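Local coordinates for geranylgeranyl pyrophosphate synthase (Corynebacterium glutamicum, PDB 3LK5), which probably acts as a magnesium-dependent prenyltransferase of isoprenoid biosynthesis, joining allylic and homoallylic diphosphates into longer prenyl chains, at residues V211-T216 against Y245-G250; T283-L288 against E322-T327; A306-V311 against A318-H323. All coordinates share one frame; numbering follows the deposited sequence.

All three contacts join parts of one all-helical prenyl synthase subunit. The centre of interaction 1 lies nearest that of the chain, about 9 Å away, and closest to the metal site: the side chain of Thr216 is about 8 Å from that of Asp194 and about 9 Å from that of Asp108, both magnesium-binding residues, and Lys215 NZ forms a salt bridge with Asp194 OD2. Interactions 2 and 3 sit further out, centres about 10 Å apart, and share helix 314-326; Leu286 CD1 packs on Val308 CG1 at 4.0 Å. Interaction 2 touches interaction 1, Val284 CG2 to Asn212 OD1 at 3.7 Å, whereas interactions 1 and 3 stay about 15 Å apart at their nearest atoms.

Interaction 1. Residues V211-T216 against Y245-G250; sequences VNRFKT and YGHDIG
Thr216 and Gly250 meet where helices 205-231 and 236-263 pack together in the all-helical isoprenoid synthase fold. The methyl CG2 of Thr216 lies 3.6 Å from Gly250 O. With chi1 (to OG1) at -58°, this methyl lies opposite the backbone N and the hydroxyl beside it; OG1 hydrogen-bonds Gln254 OE1 further along helix 236-263. Gly250 has no side chain on the surface it turns to helix 205-231, and the CA atoms of Thr216 and Gly250 are 6.2 Å apart. Helix 205-231 widens into a pi-type turn at 212-216. One turn back, Arg213 and His247 form the looser end of the interface: the aliphatic CG of Arg213 approaches the imidazole obliquely, 4.4 Å from His247 CD2. The arginine chain, with chi1 to chi3 all near 180°, runs extended alongside the Phe214 ring, so that Phe214 CZ lies over the centre of one guanidinium face. Asp42 of the second subunit packs against both Arg213 and Phe214. Rotation of the imidazole is fixed from within its own helix: His247 ND1 donates to Asp248 OD1 at 2.8 Å, with the acceptor in the ring plane and the carboxylate oxygen met on its anti side.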
ATOM      1  N   VAL A 211       4.517   9.241  18.673  1.00 29.38           N
ATOM      2  CA  VAL A 211       4.599   9.483  17.250  1.00 29.68           C
ATOM      3  C   VAL A 211       6.082   9.481  16.809  1.00 30.76           C
ATOM      4  O   VAL A 211       6.455   8.836  15.816  1.00 29.41           O
ATOM      5  CB  VAL A 211       3.946  10.803  16.865  1.00 29.37           C
ATOM      6  CG1 VAL A 211       4.231  11.114  15.407  1.00 27.77           C
ATOM      7  CG2 VAL A 211       2.422  10.772  17.137  1.00 28.32           C
ATOM      8  N   ASN A 212       6.928  10.205  17.552  1.00 29.24           N
ATOM      9  CA  ASN A 212       8.350  10.249  17.192  1.00 29.63           C
ATOM     10  C   ASN A 212       9.020   8.848  17.206  1.00 29.04           C
ATOM     11  O   ASN A 212       9.805   8.535  16.300  1.00 29.96           O
ATOM     12  CB  ASN A 212       9.125  11.213  18.108  1.00 31.17           C
ATOM     13  CG  ASN A 212       8.755  12.673  17.897  1.00 33.29           C
ATOM     14  OD1 ASN A 212       9.081  13.564  18.750  1.00 33.84           O
ATOM     15  ND2 ASN A 212       8.111  12.962  16.784  1.00 31.32           N
ATOM     16  N   ARG A 213       8.697   8.032  18.208  1.00 28.41           N
ATOM     17  CA  ARG A 213       9.266   6.687  18.376  1.00 30.07           C
ATOM     18  C   ARG A 213       8.958   5.776  17.163  1.00 28.92           C
ATOM     19  O   ARG A 213       9.835   5.001  16.716  1.00 28.00           O
ATOM     20  CB  ARG A 213       8.670   6.061  19.629  1.00 33.07           C
ATOM     21  CG  ARG A 213       9.078   4.655  19.911  1.00 43.12           C
ATOM     22  CD  ARG A 213       8.441   4.159  21.224  1.00 38.71           C
ATOM     23  NE  ARG A 213       8.641   2.709  21.321  1.00 45.88           N
ATOM     24  CZ  ARG A 213       7.947   1.871  22.096  1.00 40.87           C
ATOM     25  NH1 ARG A 213       6.951   2.304  22.875  1.00 46.08           N
ATOM     26  NH2 ARG A 213       8.240   0.576  22.062  1.00 46.60           N
ATOM     27  N   PHE A 214       7.713   5.892  16.668  1.00 27.38           N
ATOM     28  CA  PHE A 214       7.175   4.937  15.659  1.00 27.02           C
ATOM     29  C   PHE A 214       7.186   5.513  14.254  1.00 28.31           C
ATOM     30  O   PHE A 214       7.713   4.875  13.345  1.00 29.12           O
ATOM     31  CB  PHE A 214       5.762   4.458  16.065  1.00 26.60           C
ATOM     32  CG  PHE A 214       5.775   3.564  17.266  1.00 29.45           C
ATOM     33  CD1 PHE A 214       6.336   2.275  17.182  1.00 27.54           C
ATOM     34  CD2 PHE A 214       5.305   4.020  18.501  1.00 26.69           C
ATOM     35  CE1 PHE A 214       6.374   1.421  18.321  1.00 30.79           C
ATOM     36  CE2 PHE A 214       5.317   3.203  19.614  1.00 30.45           C
ATOM     37  CZ  PHE A 214       5.867   1.908  19.543  1.00 28.09           C
ATOM     38  N   LYS A 215       6.661   6.735  14.075  1.00 27.91           N
ATOM     39  CA  LYS A 215       6.620   7.327  12.752  1.00 28.37           C
ATOM     40  C   LYS A 215       8.018   7.732  12.258  1.00 28.07           C
ATOM     41  O   LYS A 215       8.295   7.662  11.070  1.00 28.70           O
ATOM     42  CB  LYS A 215       5.672   8.531  12.724  1.00 31.93           C
ATOM     43  CG  LYS A 215       5.556   9.225  11.364  1.00 46.67           C
ATOM     44  CD  LYS A 215       4.629  10.461  11.412  1.00 37.16           C
ATOM     45  CE  LYS A 215       5.176  11.533  10.472  1.00 47.26           C
ATOM     46  NZ  LYS A 215       4.194  12.609  10.143  1.00 41.43           N
ATOM     47  N   THR A 216       8.907   8.093  13.172  1.00 26.32           N
ATOM     48  CA  THR A 216      10.247   8.513  12.743  1.00 26.61           C
ATOM     49  C   THR A 216      11.336   7.576  13.162  1.00 27.40           C
ATOM     50  O   THR A 216      12.076   7.120  12.306  1.00 27.92           O
ATOM     51  CB  THR A 216      10.605   9.939  13.223  1.00 26.51           C
ATOM     52  OG1 THR A 216       9.619  10.840  12.701  1.00 30.25           O
ATOM     53  CG2 THR A 216      12.005  10.358  12.664  1.00 28.00           C
ATOM     54  N   TYR A 245      20.696   2.490  19.328  1.00 26.37           N
ATOM     55  CA  TYR A 245      21.165   3.643  18.560  1.00 26.10           C
ATOM     56  C   TYR A 245      20.058   4.248  17.710  1.00 25.11           C
ATOM     57  O   TYR A 245      19.827   5.472  17.726  1.00 24.68           O
ATOM     58  CB  TYR A 245      22.370   3.236  17.688  1.00 25.49           C
ATOM     59  CG  TYR A 245      22.787   4.221  16.604  1.00 26.41           C
ATOM     60  CD1 TYR A 245      23.887   5.095  16.793  1.00 24.27           C
ATOM     61  CD2 TYR A 245      22.087   4.263  15.367  1.00 24.05           C
ATOM     62  CE1 TYR A 245      24.290   5.964  15.750  1.00 25.75           C
ATOM     63  CE2 TYR A 245      22.442   5.128  14.352  1.00 25.94           C
ATOM     64  CZ  TYR A 245      23.553   5.972  14.535  1.00 25.53           C
ATOM     65  OH  TYR A 245      23.877   6.795  13.481  1.00 25.48           O
ATOM     66  N   GLY A 246      19.338   3.415  16.979  1.00 25.14           N
ATOM     67  CA  GLY A 246      18.323   3.938  16.065  1.00 24.72           C
ATOM     68  C   GLY A 246      17.190   4.612  16.841  1.00 25.15           C
ATOM     69  O   GLY A 246      16.597   5.590  16.362  1.00 25.69           O
ATOM     70  N   HIS A 247      16.836   4.047  17.992  1.00 25.17           N
ATOM     71  CA  HIS A 247      15.743   4.607  18.800  1.00 28.02           C
ATOM     72  C   HIS A 247      16.138   6.036  19.265  1.00 25.95           C
ATOM     73  O   HIS A 247      15.392   7.003  19.019  1.00 25.52           O
ATOM     74  CB  HIS A 247      15.459   3.716  20.022  1.00 32.26           C
ATOM     75  CG  HIS A 247      14.584   4.348  21.069  1.00 36.09           C
ATOM     76  ND1 HIS A 247      15.079   5.148  22.087  1.00 35.81           N
ATOM     77  CD2 HIS A 247      13.249   4.245  21.293  1.00 35.68           C
ATOM     78  CE1 HIS A 247      14.080   5.542  22.865  1.00 36.55           C
ATOM     79  NE2 HIS A 247      12.960   5.008  22.406  1.00 36.76           N
ATOM     80  N   ASP A 248      17.321   6.143  19.864  1.00 25.05           N
ATOM     81  CA  ASP A 248      17.811   7.437  20.401  1.00 26.19           C
ATOM     82  C   ASP A 248      18.105   8.472  19.316  1.00 25.27           C
ATOM     83  O   ASP A 248      17.605   9.595  19.363  1.00 24.38           O
ATOM     84  CB  ASP A 248      19.042   7.228  21.262  1.00 27.55           C
ATOM     85  CG  ASP A 248      18.745   6.485  22.542  1.00 33.70           C
ATOM     86  OD1 ASP A 248      17.566   6.185  22.847  1.00 31.42           O
ATOM     87  OD2 ASP A 248      19.701   6.190  23.258  1.00 30.31           O
ATOM     88  N   ILE A 249      18.889   8.086  18.311  1.00 24.72           N
ATOM     89  CA  ILE A 249      19.186   9.002  17.227  1.00 23.90           C
ATOM     90  C   ILE A 249      17.921   9.343  16.398  1.00 23.36           C
ATOM     91  O   ILE A 249      17.767  10.473  15.934  1.00 23.24           O
ATOM     92  CB  ILE A 249      20.366   8.458  16.332  1.00 23.56           C
ATOM     93  CG1 ILE A 249      21.617   8.152  17.195  1.00 23.28           C
ATOM     94  CG2 ILE A 249      20.685   9.463  15.182  1.00 24.84           C
ATOM     95  CD1 ILE A 249      22.054   9.360  18.192  1.00 24.24           C
ATOM     96  N   GLY A 250      17.024   8.372  16.200  1.00 23.72           N
ATOM     97  CA  GLY A 250      15.813   8.642  15.407  1.00 24.10           C
ATOM     98  C   GLY A 250      14.901   9.670  16.072  1.00 24.91           C
ATOM     99  O   GLY A 250      14.306  10.540  15.381  1.00 25.48           O
TER

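Interaction 2. Residues T283-L288 against E322-T327; sequences TVLLAL and EHIRAT
Ile324 is the centre of this buried contact, giving up the most surface and directing its CB at helix 284-296, where Leu285 and Leu286 receive its two branches. The CG2 methyl takes the first: it lies 4.0 Å from Leu285 CD1 and 4.1 Å from Leu285 CG, the two side chains crossing at about a right angle. The other branch runs through CG1, which is anti to the carbonyl carbon (chi1 -70°), and ends in CD1, 4.4 Å from CD1 of Leu286. Both leucines have CG anti to the backbone N, and this extension matters most for Leu286, whose CB points away from helix 314-326 while its CD1 methyl swings back to meet the isoleucine. Leu285 also touches Leu259 of helix 236-263, and Leu286 reaches Ile304 of helix 298-307. The contact thus ties the first turn of helix 284-296 to the C-terminal part of helix 314-326 in the all-alpha prenyl synthase fold, with the Leu286 side chain about 10 Å from that of the magnesium-binding residue Asp194. That first turn opens with an N-cap: Thr283 OG1 accepts from Leu286 N at 2.9 Å. On the partner segment, Ile324 O accepts from Thr327 N. Arg325, its CB turned away from the leucines, forms a salt bridge with Glu322 within the segment, gripping it side-on with two nitrogens on two oxygens, NE on OE1 and NH2 on OE2, each oxygen met on its syn side.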
ATOM      1  N   THR A 283       3.935  18.850  17.578  1.00 31.56           N
ATOM      2  CA  THR A 283       5.278  18.483  17.964  1.00 30.39           C
ATOM      3  C   THR A 283       5.479  18.450  19.479  1.00 29.27           C
ATOM      4  O   THR A 283       4.664  19.001  20.274  1.00 28.36           O
ATOM      5  CB  THR A 283       6.276  19.470  17.313  1.00 29.87           C
ATOM      6  OG1 THR A 283       5.966  20.814  17.733  1.00 26.87           O
ATOM      7  CG2 THR A 283       6.173  19.415  15.782  1.00 26.83           C
ATOM      8  N   VAL A 284       6.577  17.833  19.896  1.00 27.67           N
ATOM      9  CA  VAL A 284       7.024  17.954  21.274  1.00 28.15           C
ATOM     10  C   VAL A 284       7.325  19.432  21.619  1.00 28.28           C
ATOM     11  O   VAL A 284       6.977  19.885  22.718  1.00 28.21           O
ATOM     12  CB  VAL A 284       8.272  17.079  21.537  1.00 28.32           C
ATOM     13  CG1 VAL A 284       8.959  17.466  22.856  1.00 30.32           C
ATOM     14  CG2 VAL A 284       7.854  15.565  21.544  1.00 29.13           C
ATOM     15  N   LEU A 285       7.955  20.156  20.688  1.00 27.23           N
ATOM     16  CA  LEU A 285       8.195  21.610  20.848  1.00 26.38           C
ATOM     17  C   LEU A 285       6.881  22.352  21.185  1.00 27.61           C
ATOM     18  O   LEU A 285       6.801  23.118  22.182  1.00 25.82           O
ATOM     19  CB  LEU A 285       8.790  22.209  19.563  1.00 25.45           C
ATOM     20  CG  LEU A 285       9.023  23.733  19.487  1.00 27.77           C
ATOM     21  CD1 LEU A 285      10.024  24.205  20.544  1.00 24.99           C
ATOM     22  CD2 LEU A 285       9.409  24.244  18.106  1.00 25.94           C
ATOM     23  N   LEU A 286       5.860  22.149  20.349  1.00 27.73           N
ATOM     24  CA  LEU A 286       4.570  22.812  20.573  1.00 28.81           C
ATOM     25  C   LEU A 286       3.906  22.405  21.890  1.00 28.21           C
ATOM     26  O   LEU A 286       3.373  23.267  22.603  1.00 27.88           O
ATOM     27  CB  LEU A 286       3.616  22.622  19.371  1.00 29.22           C
ATOM     28  CG  LEU A 286       2.228  23.271  19.495  1.00 33.13           C
ATOM     29  CD1 LEU A 286       2.288  24.827  19.684  1.00 29.56           C
ATOM     30  CD2 LEU A 286       1.322  22.864  18.305  1.00 30.25           C
ATOM     31  N   ALA A 287       3.944  21.119  22.235  1.00 27.96           N
ATOM     32  CA  ALA A 287       3.321  20.664  23.478  1.00 28.12           C
ATOM     33  C   ALA A 287       3.988  21.291  24.707  1.00 28.48           C
ATOM     34  O   ALA A 287       3.302  21.777  25.627  1.00 28.33           O
ATOM     35  CB  ALA A 287       3.330  19.135  23.569  1.00 28.15           C
ATOM     36  N   LEU A 288       5.317  21.280  24.718  1.00 27.85           N
ATOM     37  CA  LEU A 288       6.085  21.913  25.767  1.00 28.12           C
ATOM     38  C   LEU A 288       5.888  23.443  25.779  1.00 27.90           C
ATOM     39  O   LEU A 288       5.806  24.035  26.871  1.00 27.85           O
ATOM     40  CB  LEU A 288       7.569  21.553  25.662  1.00 29.31           C
ATOM     41  CG  LEU A 288       8.008  20.088  25.913  1.00 30.25           C
ATOM     42  CD1 LEU A 288       9.479  19.903  25.471  1.00 28.99           C
ATOM     43  CD2 LEU A 288       7.837  19.694  27.382  1.00 30.36           C
ATOM     44  N   GLU A 322       7.779  33.586  17.861  1.00 26.54           N
ATOM     45  CA  GLU A 322       8.422  34.328  18.968  1.00 27.08           C
ATOM     46  C   GLU A 322       7.751  34.019  20.318  1.00 26.35           C
ATOM     47  O   GLU A 322       8.439  33.936  21.336  1.00 25.93           O
ATOM     48  CB  GLU A 322       8.524  35.848  18.695  1.00 27.63           C
ATOM     49  CG  GLU A 322       9.512  36.254  17.563  1.00 33.39           C
ATOM     50  CD  GLU A 322      10.906  35.557  17.672  1.00 28.74           C
ATOM     51  OE1 GLU A 322      11.393  35.321  18.790  1.00 33.85           O
ATOM     52  OE2 GLU A 322      11.519  35.245  16.627  1.00 34.31           O
ATOM     53  N   HIS A 323       6.424  33.838  20.327  1.00 26.54           N
ATOM     54  CA  HIS A 323       5.732  33.432  21.563  1.00 26.16           C
ATOM     55  C   HIS A 323       6.270  32.063  22.011  1.00 25.17           C
ATOM     56  O   HIS A 323       6.566  31.875  23.191  1.00 24.42           O
ATOM     57  CB  HIS A 323       4.204  33.375  21.418  1.00 26.71           C
ATOM     58  CG  HIS A 323       3.517  34.715  21.396  1.00 25.73           C
ATOM     59  ND1 HIS A 323       3.691  35.670  22.375  1.00 26.86           N
ATOM     60  CD2 HIS A 323       2.591  35.222  20.545  1.00 27.01           C
ATOM     61  CE1 HIS A 323       2.948  36.732  22.102  1.00 27.07           C
ATOM     62  NE2 HIS A 323       2.244  36.473  21.013  1.00 27.34           N
ATOM     63  N   ILE A 324       6.421  31.125  21.067  1.00 23.96           N
ATOM     64  CA  ILE A 324       6.998  29.825  21.374  1.00 24.69           C
ATOM     65  C   ILE A 324       8.414  29.943  21.951  1.00 25.04           C
ATOM     66  O   ILE A 324       8.707  29.366  22.998  1.00 26.12           O
ATOM     67  CB  ILE A 324       6.966  28.877  20.121  1.00 25.85           C
ATOM     68  CG1 ILE A 324       5.522  28.477  19.825  1.00 26.62           C
ATOM     69  CG2 ILE A 324       7.836  27.603  20.342  1.00 25.50           C
ATOM     70  CD1 ILE A 324       5.332  27.798  18.437  1.00 26.92           C
ATOM     71  N   ARG A 325       9.283  30.701  21.285  1.00 25.21           N
ATOM     72  CA  ARG A 325      10.638  30.913  21.786  1.00 25.46           C
ATOM     73  C   ARG A 325      10.661  31.474  23.221  1.00 26.00           C
ATOM     74  O   ARG A 325      11.473  31.022  24.058  1.00 26.43           O
ATOM     75  CB  ARG A 325      11.425  31.881  20.889  1.00 25.34           C
ATOM     76  CG  ARG A 325      12.946  31.847  21.195  1.00 22.93           C
ATOM     77  CD  ARG A 325      13.689  33.100  20.662  1.00 24.99           C
ATOM     78  NE  ARG A 325      13.346  33.409  19.262  1.00 22.84           N
ATOM     79  CZ  ARG A 325      13.853  32.777  18.200  1.00 25.78           C
ATOM     80  NH1 ARG A 325      14.761  31.799  18.354  1.00 22.56           N
ATOM     81  NH2 ARG A 325      13.459  33.127  16.983  1.00 22.83           N
ATOM     82  N   ALA A 326       9.785  32.444  23.498  1.00 24.93           N
ATOM     83  CA  ALA A 326       9.800  33.111  24.821  1.00 25.13           C
ATOM     84  C   ALA A 326       9.452  32.151  25.960  1.00 26.04           C
ATOM     85  O   ALA A 326       9.748  32.444  27.119  1.00 25.82           O
ATOM     86  CB  ALA A 326       8.862  34.346  24.836  1.00 24.78           C
ATOM     87  N   THR A 327       8.840  31.002  25.638  1.00 26.15           N
ATOM     88  CA  THR A 327       8.459  30.022  26.662  1.00 26.36           C
ATOM     89  C   THR A 327       9.667  29.267  27.246  1.00 27.25           C
ATOM     90  O   THR A 327       9.584  28.704  28.342  1.00 27.94           O
ATOM     91  CB  THR A 327       7.462  28.962  26.147  1.00 27.47           C
ATOM     92  OG1 THR A 327       8.116  28.161  25.163  1.00 25.76           O
ATOM     93  CG2 THR A 327       6.164  29.576  25.548  1.00 24.24           C
TER

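Interaction 3. Residues A306-V311 against A318-H323; sequences AGVGKV and AVITEH
Gly307, in the last turn of helix 298-307, packs its bare CA 4.1 Å from CD1 of Ile320 on helix 314-326. The backbones come close here: the CA atoms of Gly307 and Ile320 are 6.8 Å apart. Val308, where the backbone leaves helical geometry, lies crosswise to Ile320 and adds its CG1 methyl 4.2 Å from Ile320 CG2. Gly309 then turns with positive phi, and its backbone hydrogen-bonds that of Ile277. Gly307 O accepts from both Lys310 N and Val311 N, two bonds on one carbonyl that hold the turn after the helix. Val311 points its CB toward helix 314-326, placing CG2 4.4 Å from Ile320 CG1. This is the short connection between the successive helices 298-307 and 314-326, and Ile320 spreads CG2, CG1 and CD1 among three of its residues; a chi1 of -61° sets CG1 beside the backbone N and CG2 opposite that N, turned to Val308. Ile277 of the short helix 275-278 also touches Ile320. No hydrogen bond or salt bridge spans the two segments, so their mutual fit rests on burial of apolar carbon and on the close approach at Gly307.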
ATOM      1  N   ALA A 306      -4.645  29.738  19.177  1.00 39.98           N
ATOM      2  CA  ALA A 306      -5.525  30.296  18.156  1.00 40.99           C
ATOM      3  C   ALA A 306      -4.858  30.275  16.798  1.00 42.28           C
ATOM      4  O   ALA A 306      -5.532  30.161  15.777  1.00 43.48           O
ATOM      5  CB  ALA A 306      -5.938  31.720  18.516  1.00 40.73           C
ATOM      6  N   GLY A 307      -3.534  30.368  16.789  1.00 41.82           N
ATOM      7  CA  GLY A 307      -2.790  30.571  15.560  1.00 42.06           C
ATOM      8  C   GLY A 307      -2.303  29.323  14.835  1.00 42.20           C
ATOM      9  O   GLY A 307      -2.265  29.316  13.613  1.00 42.66           O
ATOM     10  N   VAL A 308      -1.918  28.282  15.566  1.00 42.23           N
ATOM     11  CA  VAL A 308      -1.287  27.105  14.929  1.00 43.02           C
ATOM     12  C   VAL A 308      -2.227  26.356  13.998  1.00 44.25           C
ATOM     13  O   VAL A 308      -3.347  25.997  14.382  1.00 44.39           O
ATOM     14  CB  VAL A 308      -0.651  26.107  15.929  1.00 42.34           C
ATOM     15  CG1 VAL A 308       0.526  26.760  16.664  1.00 42.93           C
ATOM     16  CG2 VAL A 308      -1.698  25.528  16.902  1.00 43.13           C
ATOM     17  N   GLY A 309      -1.753  26.141  12.771  1.00 45.42           N
ATOM     18  CA  GLY A 309      -2.512  25.420  11.743  1.00 46.76           C
ATOM     19  C   GLY A 309      -3.620  26.264  11.152  1.00 48.39           C
ATOM     20  O   GLY A 309      -4.432  25.763  10.375  1.00 48.79           O
ATOM     21  N   LYS A 310      -3.651  27.545  11.524  1.00 49.31           N
ATOM     22  CA  LYS A 310      -4.709  28.465  11.087  1.00 50.65           C
ATOM     23  C   LYS A 310      -4.165  29.743  10.451  1.00 50.87           C
ATOM     24  O   LYS A 310      -4.796  30.307   9.570  1.00 51.65           O
ATOM     25  CB  LYS A 310      -5.652  28.806  12.248  1.00 51.63           C
ATOM     26  CG  LYS A 310      -6.423  27.603  12.786  1.00 64.74           C
ATOM     27  CD  LYS A 310      -7.222  27.958  14.027  1.00 53.82           C
ATOM     28  CE  LYS A 310      -7.253  26.800  15.013  1.00 64.92           C
ATOM     29  NZ  LYS A 310      -7.662  27.278  16.363  1.00 54.92           N
ATOM     30  N   VAL A 311      -3.005  30.208  10.897  1.00 50.25           N
ATOM     31  CA  VAL A 311      -2.390  31.390  10.295  1.00 49.93           C
ATOM     32  C   VAL A 311      -1.618  31.047   9.016  1.00 49.73           C
ATOM     33  O   VAL A 311      -1.256  29.889   8.783  1.00 49.49           O
ATOM     34  CB  VAL A 311      -1.479  32.156  11.287  1.00 50.29           C
ATOM     35  CG1 VAL A 311      -2.295  32.714  12.443  1.00 51.21           C
ATOM     36  CG2 VAL A 311      -0.345  31.275  11.790  1.00 50.88           C
ATOM     37  N   ALA A 318       5.525  34.396  12.352  1.00 30.86           N
ATOM     38  CA  ALA A 318       6.663  34.860  13.137  1.00 30.50           C
ATOM     39  C   ALA A 318       6.254  35.221  14.576  1.00 30.19           C
ATOM     40  O   ALA A 318       6.982  34.936  15.546  1.00 29.42           O
ATOM     41  CB  ALA A 318       7.343  36.066  12.452  1.00 30.74           C
ATOM     42  N   VAL A 319       5.095  35.865  14.709  1.00 29.68           N
ATOM     43  CA  VAL A 319       4.588  36.282  16.020  1.00 28.44           C
ATOM     44  C   VAL A 319       4.317  35.047  16.897  1.00 26.76           C
ATOM     45  O   VAL A 319       4.694  35.029  18.066  1.00 26.54           O
ATOM     46  CB  VAL A 319       3.340  37.235  15.876  1.00 29.15           C
ATOM     47  CG1 VAL A 319       2.527  37.301  17.162  1.00 33.07           C
ATOM     48  CG2 VAL A 319       3.793  38.615  15.421  1.00 32.71           C
ATOM     49  N   ILE A 320       3.707  34.010  16.329  1.00 26.35           N
ATOM     50  CA  ILE A 320       3.476  32.763  17.073  1.00 26.89           C
ATOM     51  C   ILE A 320       4.840  32.139  17.440  1.00 25.42           C
ATOM     52  O   ILE A 320       5.046  31.627  18.553  1.00 24.07           O
ATOM     53  CB  ILE A 320       2.717  31.710  16.228  1.00 27.36           C
ATOM     54  CG1 ILE A 320       1.306  32.192  15.789  1.00 31.47           C
ATOM     55  CG2 ILE A 320       2.674  30.335  16.925  1.00 29.01           C
ATOM     56  CD1 ILE A 320       0.416  32.727  16.872  1.00 30.32           C
ATOM     57  N   THR A 321       5.746  32.169  16.469  1.00 24.89           N
ATOM     58  CA  THR A 321       7.073  31.587  16.655  1.00 25.79           C
ATOM     59  C   THR A 321       7.826  32.255  17.813  1.00 25.62           C
ATOM     60  O   THR A 321       8.431  31.564  18.655  1.00 25.44           O
ATOM     61  CB  THR A 321       7.869  31.671  15.365  1.00 27.20           C
ATOM     62  OG1 THR A 321       7.229  30.851  14.385  1.00 25.91           O
ATOM     63  CG2 THR A 321       9.266  31.142  15.601  1.00 26.61           C
ATOM     64  N   GLU A 322       7.779  33.586  17.861  1.00 26.54           N
ATOM     65  CA  GLU A 322       8.422  34.328  18.968  1.00 27.08           C
ATOM     66  C   GLU A 322       7.751  34.019  20.318  1.00 26.35           C
ATOM     67  O   GLU A 322       8.439  33.936  21.336  1.00 25.93           O
ATOM     68  CB  GLU A 322       8.524  35.848  18.695  1.00 27.63           C
ATOM     69  CG  GLU A 322       9.512  36.254  17.563  1.00 33.39           C
ATOM     70  CD  GLU A 322      10.906  35.557  17.672  1.00 28.74           C
ATOM     71  OE1 GLU A 322      11.393  35.321  18.790  1.00 33.85           O
ATOM     72  OE2 GLU A 322      11.519  35.245  16.627  1.00 34.31           O
ATOM     73  N   HIS A 323       6.424  33.838  20.327  1.00 26.54           N
ATOM     74  CA  HIS A 323       5.732  33.432  21.563  1.00 26.16           C
ATOM     75  C   HIS A 323       6.270  32.063  22.011  1.00 25.17           C
ATOM     76  O   HIS A 323       6.566  31.875  23.191  1.00 24.42           O
ATOM     77  CB  HIS A 323       4.204  33.375  21.418  1.00 26.71           C
ATOM     78  CG  HIS A 323       3.517  34.715  21.396  1.00 25.73           C
ATOM     79  ND1 HIS A 323       3.691  35.670  22.375  1.00 26.86           N
ATOM     80  CD2 HIS A 323       2.591  35.222  20.545  1.00 27.01           C
ATOM     81  CE1 HIS A 323       2.948  36.732  22.102  1.00 27.07           C
ATOM     82  NE2 HIS A 323       2.244  36.473  21.013  1.00 27.34           N
TER